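Local coordinates for protein-S-isoprenylcysteine O-methyltransferase (Tribolium castaneum, PDB 5V7P) that methylates the C-terminal carboxylate of isoprenylated cysteine in proteins, within the endoplasmic reticulum membrane, using S-adenosyl-L-methionine as methyl donor, at residues 247-252 against 276-280; 212-216 against 239-243. One frame throughout, in Å; residues are numbered along the deposited sequence. Where two conformers were deposited one is given.

Helix 231-258 takes part in both contacts. Interaction 2 pairs its predicted transmembrane turn 239-243 antiparallel with helix 210-225; interaction 1 lies further along the helix, probably on the cytoplasmic side, where 247-252 receives the C-terminal loop. Their centres are 13 Å apart, and both touch S-adenosyl-L-homocysteine (SAH): SAH N gives a hydrogen bond to E250 OE2 at 2.6 Å. Y212 N gives one to the carboxylate atom SAH O at 3.1 Å. The two also meet directly. E250 OE1 and Y212 OH, 2.5 Å apart, probably share a hydrogen bond, I247 CG1 packs 3.7 Å from Y212 CD2, and I276 CG1 lies 3.3 Å from W240 NE1.

Interaction 1: residues 247-252 against 276-280. With SAH (S-adenosyl-L-homocysteine), chain C; D10 (decane), chain G.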
# COMPACT_ATOMS: atom_id res chain seq x y z
N ILE A 247 -10.75 5.20 4.95
CA ILE A 247 -12.11 5.26 4.41
C ILE A 247 -12.79 6.55 4.83
O ILE A 247 -13.51 7.17 4.04
CB ILE A 247 -12.91 4.02 4.86
CG1 ILE A 247 -12.47 2.80 4.05
CG2 ILE A 247 -14.42 4.26 4.71
CD1 ILE A 247 -13.05 1.49 4.53
N TYR A 248 -12.57 6.98 6.07
CA TYR A 248 -13.27 8.16 6.59
C TYR A 248 -12.95 9.39 5.76
O TYR A 248 -13.85 10.09 5.28
CB TYR A 248 -12.90 8.38 8.05
CG TYR A 248 -13.75 9.42 8.75
CD1 TYR A 248 -15.04 9.12 9.17
CD2 TYR A 248 -13.25 10.69 9.00
CE1 TYR A 248 -15.81 10.07 9.81
CE2 TYR A 248 -14.02 11.64 9.64
CZ TYR A 248 -15.30 11.32 10.05
OH TYR A 248 -16.08 12.26 10.69
N ILE A 249 -11.66 9.68 5.57
CA ILE A 249 -11.27 10.81 4.74
C ILE A 249 -11.66 10.57 3.29
O ILE A 249 -12.02 11.51 2.57
CB ILE A 249 -9.76 11.08 4.87
CG1 ILE A 249 -9.34 12.32 4.08
CG2 ILE A 249 -8.94 9.87 4.41
CD1 ILE A 249 -9.86 13.62 4.66
N GLU A 250 -11.60 9.32 2.83
CA GLU A 250 -11.85 9.02 1.43
C GLU A 250 -13.30 9.29 1.06
O GLU A 250 -13.59 9.83 -0.02
CB GLU A 250 -11.48 7.57 1.14
CG GLU A 250 -11.76 7.11 -0.28
CD GLU A 250 -11.08 5.80 -0.62
OE1 GLU A 250 -10.03 5.50 -0.00
OE2 GLU A 250 -11.58 5.06 -1.49
N GLU A 251 -14.24 8.93 1.94
CA GLU A 251 -15.65 9.15 1.65
C GLU A 251 -16.06 10.61 1.81
O GLU A 251 -17.04 11.03 1.18
CB GLU A 251 -16.51 8.27 2.57
CG GLU A 251 -16.41 6.79 2.25
CD GLU A 251 -17.50 5.98 2.92
OE1 GLU A 251 -18.18 6.52 3.82
OE2 GLU A 251 -17.68 4.80 2.55
N SER A 252 -15.34 11.39 2.61
CA SER A 252 -15.61 12.82 2.68
C SER A 252 -15.31 13.49 1.34
O SER A 252 -16.01 14.42 0.94
CB SER A 252 -14.80 13.46 3.80
OG SER A 252 -13.42 13.52 3.47
N ILE A 276 -16.74 -0.55 10.60
CA ILE A 276 -16.32 0.68 9.92
C ILE A 276 -17.53 1.24 9.18
O ILE A 276 -18.03 0.61 8.23
CB ILE A 276 -15.15 0.43 8.97
CG1 ILE A 276 -13.92 -0.02 9.77
CG2 ILE A 276 -14.84 1.69 8.16
CD1 ILE A 276 -12.65 -0.22 8.96
N GLU A 277 -17.98 2.41 9.60
CA GLU A 277 -19.18 3.02 9.01
C GLU A 277 -18.86 3.95 7.85
O GLU A 277 -19.66 4.05 6.92
CB GLU A 277 -19.95 3.79 10.08
CG GLU A 277 -20.51 2.93 11.21
CD GLU A 277 -21.38 1.80 10.70
OE1 GLU A 277 -21.12 0.63 11.08
OE2 GLU A 277 -22.32 2.07 9.92
N GLY A 278 -17.72 4.62 7.89
CA GLY A 278 -17.38 5.61 6.89
C GLY A 278 -17.71 7.02 7.35
O GLY A 278 -17.86 7.31 8.54
N TYR A 279 -17.83 7.91 6.36
CA TYR A 279 -18.18 9.30 6.63
C TYR A 279 -19.70 9.44 6.65
O TYR A 279 -20.33 10.03 5.77
CB TYR A 279 -17.54 10.22 5.59
CG TYR A 279 -17.42 11.66 6.05
CD1 TYR A 279 -16.38 12.06 6.88
CD2 TYR A 279 -18.35 12.61 5.66
CE1 TYR A 279 -16.27 13.36 7.30
CE2 TYR A 279 -18.25 13.92 6.08
CZ TYR A 279 -17.20 14.29 6.90
OH TYR A 279 -17.09 15.60 7.32
N LYS A 280 -20.29 8.88 7.70
CA LYS A 280 -21.74 8.83 7.86
C LYS A 280 -22.05 8.44 9.29
O LYS A 280 -21.25 7.79 9.96
CB LYS A 280 -22.38 7.85 6.87
CG LYS A 280 -23.87 7.59 7.12
CD LYS A 280 -24.48 6.73 6.02
CE LYS A 280 -23.96 5.30 6.06
NZ LYS A 280 -24.36 4.57 7.30
N SAH C . -12.13 2.51 -1.73
CA SAH C . -12.31 1.82 -3.00
CB SAH C . -11.33 2.35 -4.04
CG SAH C . -9.88 2.39 -3.57
SD SAH C . -8.83 3.26 -4.77
C SAH C . -12.14 0.32 -2.83
O SAH C . -11.63 -0.16 -1.81
OXT SAH C . -12.51 -0.47 -3.70
C5' SAH C . -9.08 4.90 -4.03
C4' SAH C . -9.73 5.90 -4.98
O4' SAH C . -10.94 5.38 -5.48
C3' SAH C . -10.06 7.19 -4.25
O3' SAH C . -9.41 8.29 -4.85
C2' SAH C . -11.56 7.34 -4.33
O2' SAH C . -11.93 8.66 -4.68
C1' SAH C . -11.99 6.33 -5.39
N9 SAH C . -13.26 5.65 -5.09
C8 SAH C . -13.63 5.05 -3.91
N7 SAH C . -14.87 4.53 -4.05
C5 SAH C . -15.29 4.78 -5.31
C6 SAH C . -16.47 4.47 -5.98
N6 SAH C . -17.44 3.80 -5.37
N1 SAH C . -16.61 4.86 -7.29
C2 SAH C . -15.61 5.55 -7.93
N3 SAH C . -14.44 5.86 -7.26
C4 SAH C . -14.29 5.47 -5.97
C1 D10 G . -20.98 0.08 6.95
C2 D10 G . -20.89 -1.27 7.64
C3 D10 G . -20.33 -2.30 6.66
C4 D10 G . -19.88 -3.54 7.42
C5 D10 G . -20.00 -4.75 6.50
C6 D10 G . -19.30 -5.95 7.12
C7 D10 G . -19.93 -7.24 6.60
C8 D10 G . -18.88 -8.34 6.52
C9 D10 G . -18.26 -8.35 5.13
C10 D10 G . -16.81 -8.82 5.22
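Here the C-terminal loop 276-280, with an inverse gamma turn centred on Y279, packs against the probably cytoplasmic part of helix 231-258, held by a helix glutamate hydrogen-bonded to a loop amide. I276 CG2 lies 4.1 Å from I247 CD1, while I276 O meets the end of a bound decane, C1, at 3.3 Å. E277 turns its CB away from the helix; its carbonyl is hydrogen-bonded to R208 NH2. At G278 the chain comes closest, CA to CA 4.8 Å from Y248, and a CB here would clash with E251 OE1; phi 97°, psi -160° is also a conformation suited to glycine. Y279 N gives its hydrogen to E251 OE1 at 2.9 Å. E251 OE2 is hydrogen-bonded to H209 NE2, of the S-adenosyl-L-methionine site, and salt-bridged to R208, so the loop joins the polar network beside the cofactor. The Y279 ring meets that of Y248 obliquely, planes at 55°, Y279 CD1 3.4 Å from Y248 CZ, and S252 CB makes a CH-pi contact 3.7 Å from the Y279 ring centroid.

Interaction 2: residues 212-216 against 239-243; sequences YVGWF and SWMFF. With MPG ([(Z)-octadec-9-enyl] (2R)-2,3-bis(oxidanyl)propanoate), chain V; SAH (S-adenosyl-L-homocysteine), chain C; MPG ([(Z)-octadec-9-enyl] (2R)-2,3-bis(oxidanyl)propanoate), chain B.
Build two alpha-helical turns, 212-216 and 239-243, antiparallel at 160° with local axes 10.7 Å apart, CA of F216 facing CA of S239 (6.1 Å) and CA of Y212 facing CA of F243 (7.1 Å). The main bump is F243, chi1 m, filling the hollow formed by Y212, W215 and the F216 backbone. Y212 CB makes a CH-pi contact over the F243 ring face, 4.0 Å from that ring's centroid; the two rings, 22° from parallel, are slid apart, Y212 CD1 3.6 Å from F243 CE1. F243 meets W215 offset edge-to-face, its edge toward the five-membered ring's face, centroids 5.7 Å apart, planes at 62°. This aromatic cluster packs two helices assigned as transmembrane in this ICMT-family enzyme: SAH N lies over the Y212 face opposite F243, and Y212 OH is hydrogen-bonded to E250. In the reverse direction F216, chi1 t, projects between S239 and W240, F216 CD1 2.9 Å from S239 OG and F216 CE1 3.8 Å from W240 CB. Lipid reaches both tryptophan rings: MPG (chain B) C9 over W215, MPG (chain V) C2 over W240.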
# COMPACT_ATOMS: atom_id res chain seq x y z
N TYR A 212 -10.39 -2.56 -0.39
CA TYR A 212 -9.92 -2.57 0.99
C TYR A 212 -10.41 -3.81 1.73
O TYR A 212 -9.70 -4.32 2.61
CB TYR A 212 -10.37 -1.30 1.72
CG TYR A 212 -9.87 -0.01 1.11
CD1 TYR A 212 -8.79 -0.00 0.23
CD2 TYR A 212 -10.49 1.20 1.40
CE1 TYR A 212 -8.34 1.18 -0.33
CE2 TYR A 212 -10.04 2.38 0.85
CZ TYR A 212 -8.96 2.36 -0.02
OH TYR A 212 -8.51 3.54 -0.58
N VAL A 213 -11.60 -4.31 1.40
CA VAL A 213 -12.08 -5.55 1.99
C VAL A 213 -11.14 -6.70 1.63
O VAL A 213 -10.72 -7.48 2.50
CB VAL A 213 -13.52 -5.85 1.53
CG1 VAL A 213 -13.99 -7.21 2.03
CG2 VAL A 213 -14.47 -4.77 2.02
N GLY A 214 -10.80 -6.82 0.35
CA GLY A 214 -9.86 -7.85 -0.06
C GLY A 214 -8.51 -7.69 0.60
O GLY A 214 -7.92 -8.66 1.09
N TRP A 215 -8.00 -6.46 0.63
CA TRP A 215 -6.72 -6.20 1.28
C TRP A 215 -6.79 -6.53 2.76
O TRP A 215 -5.86 -7.13 3.32
CB TRP A 215 -6.32 -4.74 1.06
CG TRP A 215 -4.85 -4.48 1.22
CD1 TRP A 215 -3.96 -5.20 1.95
CD2 TRP A 215 -4.11 -3.41 0.61
NE1 TRP A 215 -2.71 -4.64 1.85
CE2 TRP A 215 -2.77 -3.55 1.03
CE3 TRP A 215 -4.44 -2.35 -0.24
CZ2 TRP A 215 -1.77 -2.67 0.63
CZ3 TRP A 215 -3.45 -1.48 -0.64
CH2 TRP A 215 -2.13 -1.64 -0.20
N PHE A 216 -7.88 -6.14 3.42
CA PHE A 216 -8.04 -6.37 4.85
C PHE A 216 -7.93 -7.85 5.19
O PHE A 216 -7.12 -8.25 6.04
CB PHE A 216 -9.38 -5.80 5.32
CG PHE A 216 -9.68 -6.05 6.77
CD1 PHE A 216 -8.94 -5.43 7.77
CD2 PHE A 216 -10.72 -6.89 7.15
CE1 PHE A 216 -9.22 -5.65 9.10
CE2 PHE A 216 -11.00 -7.11 8.48
CZ PHE A 216 -10.25 -6.49 9.46
N SER A 239 -4.49 -3.39 10.55
CA SER A 239 -5.22 -3.28 9.29
C SER A 239 -6.53 -2.52 9.47
O SER A 239 -6.85 -1.62 8.69
CB SER A 239 -5.50 -4.68 8.73
OG SER A 239 -6.16 -4.64 7.48
N TRP A 240 -7.29 -2.86 10.51
CA TRP A 240 -8.62 -2.30 10.70
C TRP A 240 -8.55 -0.79 10.92
O TRP A 240 -9.30 -0.03 10.29
CB TRP A 240 -9.31 -2.99 11.87
CG TRP A 240 -10.69 -2.48 12.14
CD1 TRP A 240 -11.85 -2.94 11.58
CD2 TRP A 240 -11.06 -1.43 13.03
NE1 TRP A 240 -12.92 -2.23 12.07
CE2 TRP A 240 -12.46 -1.29 12.97
CE3 TRP A 240 -10.34 -0.58 13.88
CZ2 TRP A 240 -13.16 -0.35 13.72
CZ3 TRP A 240 -11.03 0.35 14.63
CH2 TRP A 240 -12.43 0.46 14.54
N MET A 241 -7.67 -0.34 11.81
CA MET A 241 -7.61 1.09 12.11
C MET A 241 -7.10 1.90 10.92
O MET A 241 -7.53 3.05 10.73
CB MET A 241 -6.73 1.34 13.34
CG MET A 241 -5.22 1.16 13.12
SD MET A 241 -4.25 1.95 14.42
CE MET A 241 -4.62 3.69 14.14
N PHE A 242 -6.22 1.33 10.11
CA PHE A 242 -5.71 2.05 8.95
C PHE A 242 -6.82 2.30 7.93
O PHE A 242 -6.94 3.39 7.38
CB PHE A 242 -4.56 1.29 8.31
CG PHE A 242 -4.02 1.94 7.06
CD1 PHE A 242 -3.18 3.04 7.14
CD2 PHE A 242 -4.36 1.46 5.81
CE1 PHE A 242 -2.68 3.64 6.00
CE2 PHE A 242 -3.87 2.05 4.66
CZ PHE A 242 -3.03 3.14 4.76
N PHE A 243 -7.66 1.29 7.68
CA PHE A 243 -8.73 1.44 6.71
C PHE A 243 -9.89 2.26 7.26
O PHE A 243 -10.61 2.90 6.49
CB PHE A 243 -9.22 0.07 6.24
CG PHE A 243 -8.28 -0.62 5.29
CD1 PHE A 243 -7.82 0.03 4.16
CD2 PHE A 243 -7.83 -1.91 5.53
CE1 PHE A 243 -6.95 -0.59 3.28
CE2 PHE A 243 -6.96 -2.54 4.66
CZ PHE A 243 -6.52 -1.88 3.54
C2 MPG V . -12.15 -2.28 16.68
C3 MPG V . -12.48 -3.75 16.47
C4 MPG V . -12.08 -4.17 15.06
C5 MPG V . -12.22 -5.69 14.94
C6 MPG V . -12.18 -6.10 13.47
C7 MPG V . -12.52 -7.59 13.36
C8 MPG V . -12.53 -8.00 11.89
C9 MPG V . -13.25 -9.34 11.76
C10 MPG V . -12.67 -10.46 11.37
C11 MPG V . -11.19 -10.57 11.00
C12 MPG V . -10.68 -11.97 11.33
O1 MPG V . -13.23 -0.37 17.62
C1 MPG V . -12.93 -1.71 17.87
CXD MPG V . -14.60 1.61 18.41
O2 MPG V . -14.38 2.51 19.47
C21 MPG V . -16.09 1.31 18.30
O3 MPG V . -16.27 0.12 17.58
O4 MPG V . -13.78 -0.13 19.77
CX3 MPG V . -13.84 0.31 18.68
N SAH C . -12.13 2.51 -1.73
CA SAH C . -12.31 1.82 -3.00
CB SAH C . -11.33 2.35 -4.04
CG SAH C . -9.88 2.39 -3.57
SD SAH C . -8.83 3.26 -4.77
C SAH C . -12.14 0.32 -2.83
O SAH C . -11.63 -0.16 -1.81
OXT SAH C . -12.51 -0.47 -3.70
C5' SAH C . -9.08 4.90 -4.03
C4' SAH C . -9.73 5.90 -4.98
O4' SAH C . -10.94 5.38 -5.48
C3' SAH C . -10.06 7.19 -4.25
O3' SAH C . -9.41 8.29 -4.85
C2' SAH C . -11.56 7.34 -4.33
O2' SAH C . -11.93 8.66 -4.68
C1' SAH C . -11.99 6.33 -5.39
N9 SAH C . -13.26 5.65 -5.09
C8 SAH C . -13.63 5.05 -3.91
N7 SAH C . -14.87 4.53 -4.05
C5 SAH C . -15.29 4.78 -5.31
C6 SAH C . -16.47 4.47 -5.98
N6 SAH C . -17.44 3.80 -5.37
N1 SAH C . -16.61 4.86 -7.29
C2 SAH C . -15.61 5.55 -7.93
N3 SAH C . -14.44 5.86 -7.26
C4 SAH C . -14.29 5.47 -5.97
C2 MPG B . 1.57 -5.53 8.46
C3 MPG B . 0.07 -5.81 8.46
C4 MPG B . -0.69 -4.71 7.72
C5 MPG B . -2.12 -5.17 7.50
C6 MPG B . -2.92 -4.01 6.91
C7 MPG B . -2.44 -3.61 5.52
C8 MPG B . -2.57 -2.10 5.43
C9 MPG B . -2.50 -1.69 3.96
C10 MPG B . -1.51 -0.99 3.45
C11 MPG B . -0.30 -0.52 4.25
C12 MPG B . 0.91 -0.44 3.34
C13 MPG B . 0.75 0.70 2.34
C14 MPG B . 1.68 0.42 1.16
C15 MPG B . 1.75 1.65 0.25
C16 MPG B . 3.20 2.03 -0.01
O1 MPG B . 2.50 -6.87 6.73
C1 MPG B . 2.16 -5.55 7.06
CXD MPG B . 2.29 -8.70 5.03
O2 MPG B . 1.33 -9.71 4.96
C21 MPG B . 3.53 -9.22 5.76
O3 MPG B . 3.26 -10.47 6.34
O4 MPG B . 0.60 -7.13 5.54
CX3 MPG B . 1.70 -7.50 5.77